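PDB 7K4O: carboxylic ester hydrolase from Aspergillus niger, which probably hydrolyses the ester bonds of tannins, with gallic acid among the products, as a serine esterase of the tannase family. Local coordinates for residues Ala7-Thr11 with Asp12-Lys16; Leu271-Ile275 with Ser276-Gly280. All blocks are in the same frame, centred on the assembly; numbering follows the deposited sequence.

Overall arrangement
Contact 1 (A7-T11 with D12-K16) and contact 2 (L271-I275 with S276-G280) are both local, each a bend where a helix ends and the next turn begins. They sit on opposite sides of the chain's centre, with centres about 64 Å apart, and do not touch. Contact 1 is partly buried against the edge strand 28-47 and helix 144-169, and a disulfide ties it to strand 50-66. Contact 2 is a surface feature with I278 as its buried residue, resting on helices 238-252 and 300-310. The chemistry follows: a threonine hydroxyl caps a regular helix in contact 1, whereas in contact 2 an aspartate organises a short 3-10 turn and a lysine bridges its polar edge.

Contact 1 (Ala7-Thr11 with Asp12-Lys16); sequences AELCT and DSIVK
E8 meets I14 through its backbone rather than its carboxylate: I14 CG1 lies 3.5 Å from E8 O, while the E8 carboxylate turns back to the backbone N-H of S4. L9 comes next, at the end of helix 6-9. Its carbonyl oxygen is 3.4 Å from I14 CG2, and its branch CD1 reaches the same methyl at 4.2 Å, the two side chains crossing at about a right angle. Leucine and isoleucine suit this spot because both also pack on V169 of helix 144-169. C10 breaks the helix and forms the centre of an inverse gamma turn, in which T11 N donates to L9 O at 3.0 Å; its sulfur is tied to C58 in a disulfide, so the turn is covalently fastened to strand 50-66. The chain thus bends between two short helices, and T11 opens the second, helix 12-18, as N-cap. With chi1 at 81°, T11 OG1 stands between its own backbone N and carbonyl carbon, a position from which it accepts the I14 N-H at 3.1 Å, nearly straight at 163°. A short hydroxyl side chain is well matched to that task, since the first N-H groups of a helix lack carbonyl partners within it. I14 CG1 also runs past the hydroxyl, 3.4 Å from OG1. T11 O then accepts from V15 N at 3.1 Å, while V15 packs its side chain on V35 and T37 of strand 28-47. D12, in the first turn, has its OD1 hydrogen-bonded to T37 OG1, and a bound sodium ion lies about 4 Å from its side chain.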
loop_
_atom_site.group_PDB
_atom_site.type_symbol
_atom_site.label_atom_id
_atom_site.label_comp_id
_atom_site.label_asym_id
_atom_site.label_seq_id
_atom_site.Cartn_x
_atom_site.Cartn_y
_atom_site.Cartn_z
ATOM N N ALA A 7 20.893 -1.249 28.815
ATOM C CA ALA A 7 20.356 -1.313 30.180
ATOM C C ALA A 7 20.283 0.082 30.790
ATOM O O ALA A 7 19.386 0.335 31.592
ATOM C CB ALA A 7 21.176 -2.275 31.033
ATOM N N GLU A 8 21.234 0.962 30.500
ATOM C CA GLU A 8 21.189 2.325 31.070
ATOM C C GLU A 8 20.093 3.169 30.402
ATOM O O GLU A 8 19.536 4.035 31.097
ATOM C CB GLU A 8 22.547 3.002 30.905
ATOM C CG GLU A 8 23.646 2.397 31.792
ATOM C CD GLU A 8 25.043 2.917 31.443
ATOM O OE1 GLU A 8 25.174 3.716 30.477
ATOM O OE2 GLU A 8 25.990 2.568 32.168
ATOM N N LEU A 9 19.892 2.952 29.112
ATOM C CA LEU A 9 18.911 3.711 28.268
ATOM C C LEU A 9 17.476 3.328 28.662
ATOM O O LEU A 9 16.597 4.200 28.811
ATOM C CB LEU A 9 19.134 3.374 26.806
ATOM C CG LEU A 9 18.133 4.004 25.816
ATOM C CD1 LEU A 9 18.320 5.452 25.790
ATOM C CD2 LEU A 9 18.336 3.463 24.430
ATOM N N CYS A 10 17.262 2.038 28.926
ATOM C CA CYS A 10 15.891 1.496 28.993
ATOM C C CYS A 10 15.355 1.558 30.417
ATOM O O CYS A 10 15.150 0.483 31.050
ATOM C CB CYS A 10 15.890 0.104 28.411
ATOM S SG CYS A 10 14.209 -0.417 27.942
ATOM N N THR A 11 15.071 2.750 30.895
ATOM C CA THR A 11 14.451 2.973 32.200
ATOM C C THR A 11 13.369 4.027 32.073
ATOM O O THR A 11 13.460 4.939 31.213
ATOM C CB THR A 11 15.462 3.410 33.268
ATOM O OG1 THR A 11 15.727 4.813 33.136
ATOM C CG2 THR A 11 16.742 2.592 33.200
ATOM N N ASP A 12 12.401 3.978 32.970
ATOM C CA ASP A 12 11.308 4.961 32.937
ATOM C C ASP A 12 11.892 6.355 33.148
ATOM O O ASP A 12 11.423 7.300 32.498
ATOM C CB ASP A 12 10.257 4.648 33.997
ATOM C CG ASP A 12 9.359 3.468 33.714
ATOM O OD1 ASP A 12 9.451 2.878 32.626
ATOM O OD2 ASP A 12 8.545 3.143 34.637
ATOM N N SER A 13 12.882 6.507 34.029
ATOM C CA SER A 13 13.463 7.823 34.356
ATOM C C SER A 13 14.102 8.450 33.114
ATOM O O SER A 13 13.888 9.660 32.890
ATOM C CB SER A 13 14.431 7.680 35.505
ATOM O OG SER A 13 13.676 7.450 36.684
ATOM N N ILE A 14 14.862 7.659 32.361
ATOM C CA ILE A 14 15.584 8.178 31.157
ATOM C C ILE A 14 14.541 8.613 30.115
ATOM O O ILE A 14 14.644 9.722 29.548
ATOM C CB ILE A 14 16.565 7.144 30.598
ATOM C CG1 ILE A 14 17.746 6.973 31.558
ATOM C CG2 ILE A 14 16.978 7.511 29.192
ATOM C CD1 ILE A 14 18.720 8.143 31.580
ATOM N N VAL A 15 13.530 7.798 29.901
ATOM C CA VAL A 15 12.535 8.120 28.831
ATOM C C VAL A 15 11.665 9.285 29.273
ATOM O O VAL A 15 11.413 10.228 28.473
ATOM C CB VAL A 15 11.722 6.881 28.465
ATOM C CG1 VAL A 15 10.528 7.251 27.612
ATOM C CG2 VAL A 15 12.586 5.879 27.779
ATOM N N LYS A 16 11.220 9.324 30.525
ATOM C CA LYS A 16 10.391 10.448 30.975
ATOM C C LYS A 16 11.157 11.764 30.841
ATOM O O LYS A 16 10.561 12.776 30.407
ATOM C CB LYS A 16 9.986 10.263 32.440
ATOM C CG LYS A 16 8.839 9.311 32.655
ATOM C CD LYS A 16 8.543 9.097 34.141
ATOM C CE LYS A 16 7.562 7.966 34.359
ATOM N NZ LYS A 16 7.166 7.915 35.791
#

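Contact 2 (Leu271-Ile275 with Ser276-Gly280); sequences LDFDI and STIEG
D274 and T277 meet at the carbonyl oxygen of D274, which accepts two bonds. T277 OG1 donates to D274 O at 2.9 Å, lying in the carbonyl plane, and T277 N donates to the same oxygen at 3.2 Å from above that plane. The hydroxyl gets there because chi1 of T277 (63°) swings OG1 between its backbone N and carbonyl carbon, turning it back toward D274 O, three residues earlier. The D274 carboxylate serves the next donor: S276 N reaches OD1 at 2.8 Å, approaching from above the carboxylate plane. This is an Asx turn, and it opens a single stretch of 3-10 helix in the link between helix 266-272 and strand 282-285. The 3-10 pattern continues as I278 N donates to I275 O at 2.9 Å and E279 N to S276 O at 3.1 Å, so four successive backbone N-H groups, from S276 to E279, are satisfied locally. Aspartate suits its place by serving an early N-H while offering a charge; K307 of helix 300-310 forms a salt bridge with OD1 and a hydrogen bond with S276 OG, which would probably favour the ionised acid. Beneath this polar edge the contacts become apolar. I278 CD1 lies at the edge of the F273 ring, near its plane and 3.9 Å from CE2, and also touches I275 CB. F273 itself presses on T248, A251 and C252 of helix 238-252, where a large flat ring can cover several residues at once. G280, whose positive phi favours glycine, pairs its backbone with V298.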
loop_
_atom_site.group_PDB
_atom_site.type_symbol
_atom_site.label_atom_id
_atom_site.label_comp_id
_atom_site.label_asym_id
_atom_site.label_seq_id
_atom_site.Cartn_x
_atom_site.Cartn_y
_atom_site.Cartn_z
ATOM N N LEU A 271 -2.140 -5.770 -23.830
ATOM C CA LEU A 271 -2.186 -5.314 -25.233
ATOM C C LEU A 271 -2.363 -6.524 -26.181
ATOM O O LEU A 271 -3.047 -6.346 -27.196
ATOM C CB LEU A 271 -0.907 -4.564 -25.580
ATOM C CG LEU A 271 -0.746 -3.166 -24.996
ATOM C CD1 LEU A 271 0.716 -2.788 -25.070
ATOM C CD2 LEU A 271 -1.590 -2.121 -25.726
ATOM N N ASP A 272 -1.728 -7.659 -25.918
ATOM C CA ASP A 272 -1.485 -8.665 -26.980
ATOM C C ASP A 272 -2.160 -10.007 -26.716
ATOM O O ASP A 272 -2.115 -10.807 -27.641
ATOM C CB ASP A 272 0.015 -8.864 -27.193
ATOM C CG ASP A 272 0.684 -7.636 -27.761
ATOM O OD1 ASP A 272 -0.011 -6.809 -28.372
ATOM O OD2 ASP A 272 1.911 -7.493 -27.566
ATOM N N PHE A 273 -2.699 -10.311 -25.540
ATOM C CA PHE A 273 -3.299 -11.630 -25.271
ATOM C C PHE A 273 -4.815 -11.540 -25.154
ATOM O O PHE A 273 -5.336 -10.753 -24.324
ATOM C CB PHE A 273 -2.715 -12.244 -24.018
ATOM C CG PHE A 273 -3.310 -13.585 -23.713
ATOM C CD1 PHE A 273 -3.192 -14.629 -24.638
ATOM C CD2 PHE A 273 -3.993 -13.828 -22.538
ATOM C CE1 PHE A 273 -3.734 -15.877 -24.361
ATOM C CE2 PHE A 273 -4.543 -15.070 -22.270
ATOM C CZ PHE A 273 -4.418 -16.097 -23.189
ATOM N N ASP A 274 -5.521 -12.354 -25.951
ATOM C CA ASP A 274 -7.002 -12.424 -25.931
ATOM C C ASP A 274 -7.420 -13.641 -25.141
ATOM O O ASP A 274 -7.146 -14.778 -25.610
ATOM C CB ASP A 274 -7.549 -12.508 -27.352
ATOM C CG ASP A 274 -9.068 -12.421 -27.430
ATOM O OD1 ASP A 274 -9.741 -12.663 -26.417
ATOM O OD2 ASP A 274 -9.557 -12.131 -28.529
ATOM N N ILE A 275 -8.094 -13.460 -24.008
ATOM C CA ILE A 275 -8.425 -14.598 -23.124
ATOM C C ILE A 275 -9.555 -15.436 -23.759
ATOM O O ILE A 275 -9.832 -16.513 -23.211
ATOM C CB ILE A 275 -8.796 -14.171 -21.687
ATOM C CG1 ILE A 275 -10.070 -13.328 -21.631
ATOM C CG2 ILE A 275 -7.614 -13.469 -21.009
ATOM C CD1 ILE A 275 -10.577 -13.138 -20.238
ATOM N N SER A 276 -10.182 -14.968 -24.833
ATOM C CA SER A 276 -11.172 -15.808 -25.594
ATOM C C SER A 276 -10.530 -17.142 -26.039
ATOM O O SER A 276 -11.268 -18.140 -26.141
ATOM C CB SER A 276 -11.731 -15.063 -26.762
ATOM O OG SER A 276 -12.746 -14.179 -26.316
ATOM N N THR A 277 -9.205 -17.183 -26.206
ATOM C CA THR A 277 -8.448 -18.410 -26.571
ATOM C C THR A 277 -8.537 -19.451 -25.464
ATOM O O THR A 277 -8.168 -20.622 -25.713
ATOM C CB THR A 277 -6.988 -18.089 -26.875
ATOM O OG1 THR A 277 -6.391 -17.577 -25.679
ATOM C CG2 THR A 277 -6.860 -17.101 -28.011
ATOM N N ILE A 278 -8.999 -19.088 -24.276
ATOM C CA ILE A 278 -9.037 -20.024 -23.117
ATOM C C ILE A 278 -10.387 -20.747 -23.088
ATOM O O ILE A 278 -10.528 -21.709 -22.327
ATOM C CB ILE A 278 -8.733 -19.273 -21.796
ATOM C CG1 ILE A 278 -7.380 -18.567 -21.895
ATOM C CG2 ILE A 278 -8.776 -20.216 -20.604
ATOM C CD1 ILE A 278 -7.128 -17.547 -20.795
ATOM N N GLU A 279 -11.368 -20.270 -23.845
ATOM C CA GLU A 279 -12.703 -20.920 -23.852
ATOM C C GLU A 279 -12.547 -22.412 -24.185
ATOM O O GLU A 279 -11.817 -22.731 -25.114
ATOM C CB GLU A 279 -13.641 -20.281 -24.859
ATOM C CG GLU A 279 -15.059 -20.779 -24.665
ATOM C CD GLU A 279 -16.078 -20.156 -25.590
ATOM O OE1 GLU A 279 -17.105 -20.828 -25.835
ATOM O OE2 GLU A 279 -15.852 -19.008 -26.050
ATOM N N GLY A 280 -13.178 -23.267 -23.393
ATOM C CA GLY A 280 -13.160 -24.725 -23.594
ATOM C C GLY A 280 -12.060 -25.409 -22.807
ATOM O O GLY A 280 -12.109 -26.626 -22.685
#